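Local coordinates for lipoprotein, putative (Bacillus anthracis, PDB 4O4A) that is of unknown function but is a putative lipoprotein that may bind lipid and belongs to a family of unknown function, at residues B[117-122]-B[159-164]. Numbering follows the deposited sequence.
Sequences WEFPFA and QRIQER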
# COMPACT_ATOMS: atom_id res chain seq x y z
N TRP B 117 7.62 10.80 36.07
CA TRP B 117 8.01 12.08 35.47
C TRP B 117 7.06 12.46 34.33
O TRP B 117 6.79 11.65 33.44
CB TRP B 117 9.44 11.98 34.94
CG TRP B 117 10.03 13.30 34.58
CD1 TRP B 117 9.90 13.97 33.39
CD2 TRP B 117 10.87 14.11 35.41
NE1 TRP B 117 10.60 15.14 33.43
CE2 TRP B 117 11.21 15.26 34.66
CE3 TRP B 117 11.38 13.98 36.71
CZ2 TRP B 117 12.03 16.27 35.16
CZ3 TRP B 117 12.19 14.99 37.21
CH2 TRP B 117 12.51 16.12 36.43
N GLU B 118 6.57 13.69 34.36
CA GLU B 118 5.63 14.17 33.34
C GLU B 118 6.29 15.04 32.29
O GLU B 118 7.04 15.95 32.61
CB GLU B 118 4.51 14.96 33.99
CG GLU B 118 3.75 14.17 35.02
CD GLU B 118 2.60 14.95 35.63
OE1 GLU B 118 2.32 14.73 36.83
OE2 GLU B 118 2.01 15.79 34.92
N PHE B 119 6.01 14.72 31.03
CA PHE B 119 6.53 15.47 29.91
C PHE B 119 5.37 16.08 29.16
O PHE B 119 4.66 15.37 28.46
CB PHE B 119 7.29 14.59 28.90
CG PHE B 119 8.48 13.87 29.47
CD1 PHE B 119 9.70 14.51 29.62
CD2 PHE B 119 8.39 12.53 29.79
CE1 PHE B 119 10.79 13.83 30.12
CE2 PHE B 119 9.48 11.84 30.29
CZ PHE B 119 10.69 12.49 30.44
N PRO B 120 5.16 17.39 29.32
CA PRO B 120 4.12 17.98 28.50
C PRO B 120 4.59 18.00 27.06
O PRO B 120 5.79 18.12 26.81
CB PRO B 120 4.00 19.43 29.04
CG PRO B 120 4.84 19.49 30.26
CD PRO B 120 5.82 18.36 30.19
N PHE B 121 3.67 17.90 26.11
CA PHE B 121 4.06 17.94 24.70
C PHE B 121 3.06 18.65 23.82
O PHE B 121 1.91 18.90 24.23
CB PHE B 121 4.22 16.53 24.16
CG PHE B 121 2.96 15.71 24.23
CD1 PHE B 121 1.99 15.83 23.26
CD2 PHE B 121 2.74 14.83 25.28
CE1 PHE B 121 0.83 15.09 23.33
CE2 PHE B 121 1.58 14.09 25.35
CZ PHE B 121 0.62 14.22 24.38
N ALA B 122 3.49 18.96 22.61
CA ALA B 122 2.65 19.61 21.65
C ALA B 122 2.86 18.99 20.29
O ALA B 122 3.98 18.71 19.88
CB ALA B 122 2.97 21.10 21.60
N GLN B 159 11.30 7.29 23.11
CA GLN B 159 12.34 6.32 23.31
C GLN B 159 13.70 7.00 23.22
O GLN B 159 14.56 6.75 24.06
CB GLN B 159 12.23 5.19 22.30
CG GLN B 159 13.25 4.09 22.50
CD GLN B 159 12.93 2.90 21.65
OE1 GLN B 159 12.86 1.76 22.14
NE2 GLN B 159 12.68 3.15 20.39
N ARG B 160 13.90 7.84 22.20
CA ARG B 160 15.17 8.56 22.06
C ARG B 160 15.43 9.40 23.29
O ARG B 160 16.57 9.51 23.73
CB ARG B 160 15.29 9.44 20.78
CG ARG B 160 15.56 8.64 19.51
CD ARG B 160 16.04 9.50 18.32
NE ARG B 160 15.30 10.77 18.11
CZ ARG B 160 14.12 10.88 17.49
NH1 ARG B 160 13.56 12.07 17.34
NH2 ARG B 160 13.49 9.79 17.02
N ILE B 161 14.38 9.98 23.85
CA ILE B 161 14.49 10.79 25.06
C ILE B 161 14.93 9.95 26.25
O ILE B 161 15.92 10.26 26.90
CB ILE B 161 13.17 11.50 25.39
CG1 ILE B 161 12.93 12.64 24.40
CG2 ILE B 161 13.21 12.08 26.80
CD1 ILE B 161 11.60 13.34 24.57
N GLN B 162 14.19 8.89 26.53
CA GLN B 162 14.52 8.02 27.65
C GLN B 162 15.95 7.47 27.55
O GLN B 162 16.69 7.46 28.52
CB GLN B 162 13.46 6.92 27.77
CG GLN B 162 12.16 7.43 28.41
CD GLN B 162 12.08 7.16 29.91
OE1 GLN B 162 12.58 6.15 30.41
NE2 GLN B 162 11.38 8.03 30.63
N GLU B 163 16.34 7.08 26.35
CA GLU B 163 17.65 6.52 26.09
C GLU B 163 18.78 7.56 26.21
O GLU B 163 19.68 7.39 27.01
CB GLU B 163 17.53 5.79 24.74
CG GLU B 163 18.73 5.12 24.06
CD GLU B 163 18.31 4.27 22.85
OE1 GLU B 163 17.10 4.17 22.56
OE2 GLU B 163 19.19 3.69 22.17
N ARG B 164 18.70 8.67 25.49
CA ARG B 164 19.74 9.70 25.52
C ARG B 164 19.78 10.52 26.81
O ARG B 164 20.85 10.70 27.40
CB ARG B 164 19.57 10.67 24.33
CG ARG B 164 20.78 11.57 24.05
CD ARG B 164 21.00 12.68 25.07
NE ARG B 164 22.23 13.43 24.81
CZ ARG B 164 22.37 14.41 23.92
NH1 ARG B 164 21.36 14.77 23.13
NH2 ARG B 164 23.54 15.02 23.79
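The ring of Phe119 carries this contact, meeting Ile161 and Gln162 of the helix in two different ways. Over one face, toward the rim, comes CD1 of Trp117, two residues earlier in the strand, 3.3 Å above the plane. At the ring edge, near the plane, stands the amide of Gln162, with NE2 4.3 Å from Phe119 CE2. Ile161 approaches obliquely, its CG2 methyl 4.4 Å from Phe119 CZ. This is helix-on-sheet packing: the C-terminal helix 149-166 lies against a four-stranded mixed sheet in which strand 117-126 is an inner strand between 40-45 and 104-114. The touch is light, burying 98 Å² in all, and the backbones stay well apart, Phe119 CA to Ile161 CA being 10.4 Å.

Phe119 bridges that gap because its side chain leaves the strand toward the helix and its ring presents CZ and CE2 to it. On the helix side, Ile161 also points at the sheet and is buried; CG2 is the branch that touches the ring, set across from the backbone N by a chi1 of -73°. Gln162 starts out beside the interface, and a bend at chi2 of -96° helps carry its amide to the ring. No hydrogen bond joins the two segments; the amide sits loosely at the ring edge.

The helix and the adjoining strand add further apolar contacts. Met158 and Met166 of the same helix also touch the phenylalanine, and Val45 of strand 40-45 touches both Phe119 and Ile161. Beside the ring, the indole of Trp117 is tethered by a hydrogen bond from its NE1 to the backbone O of Asn47.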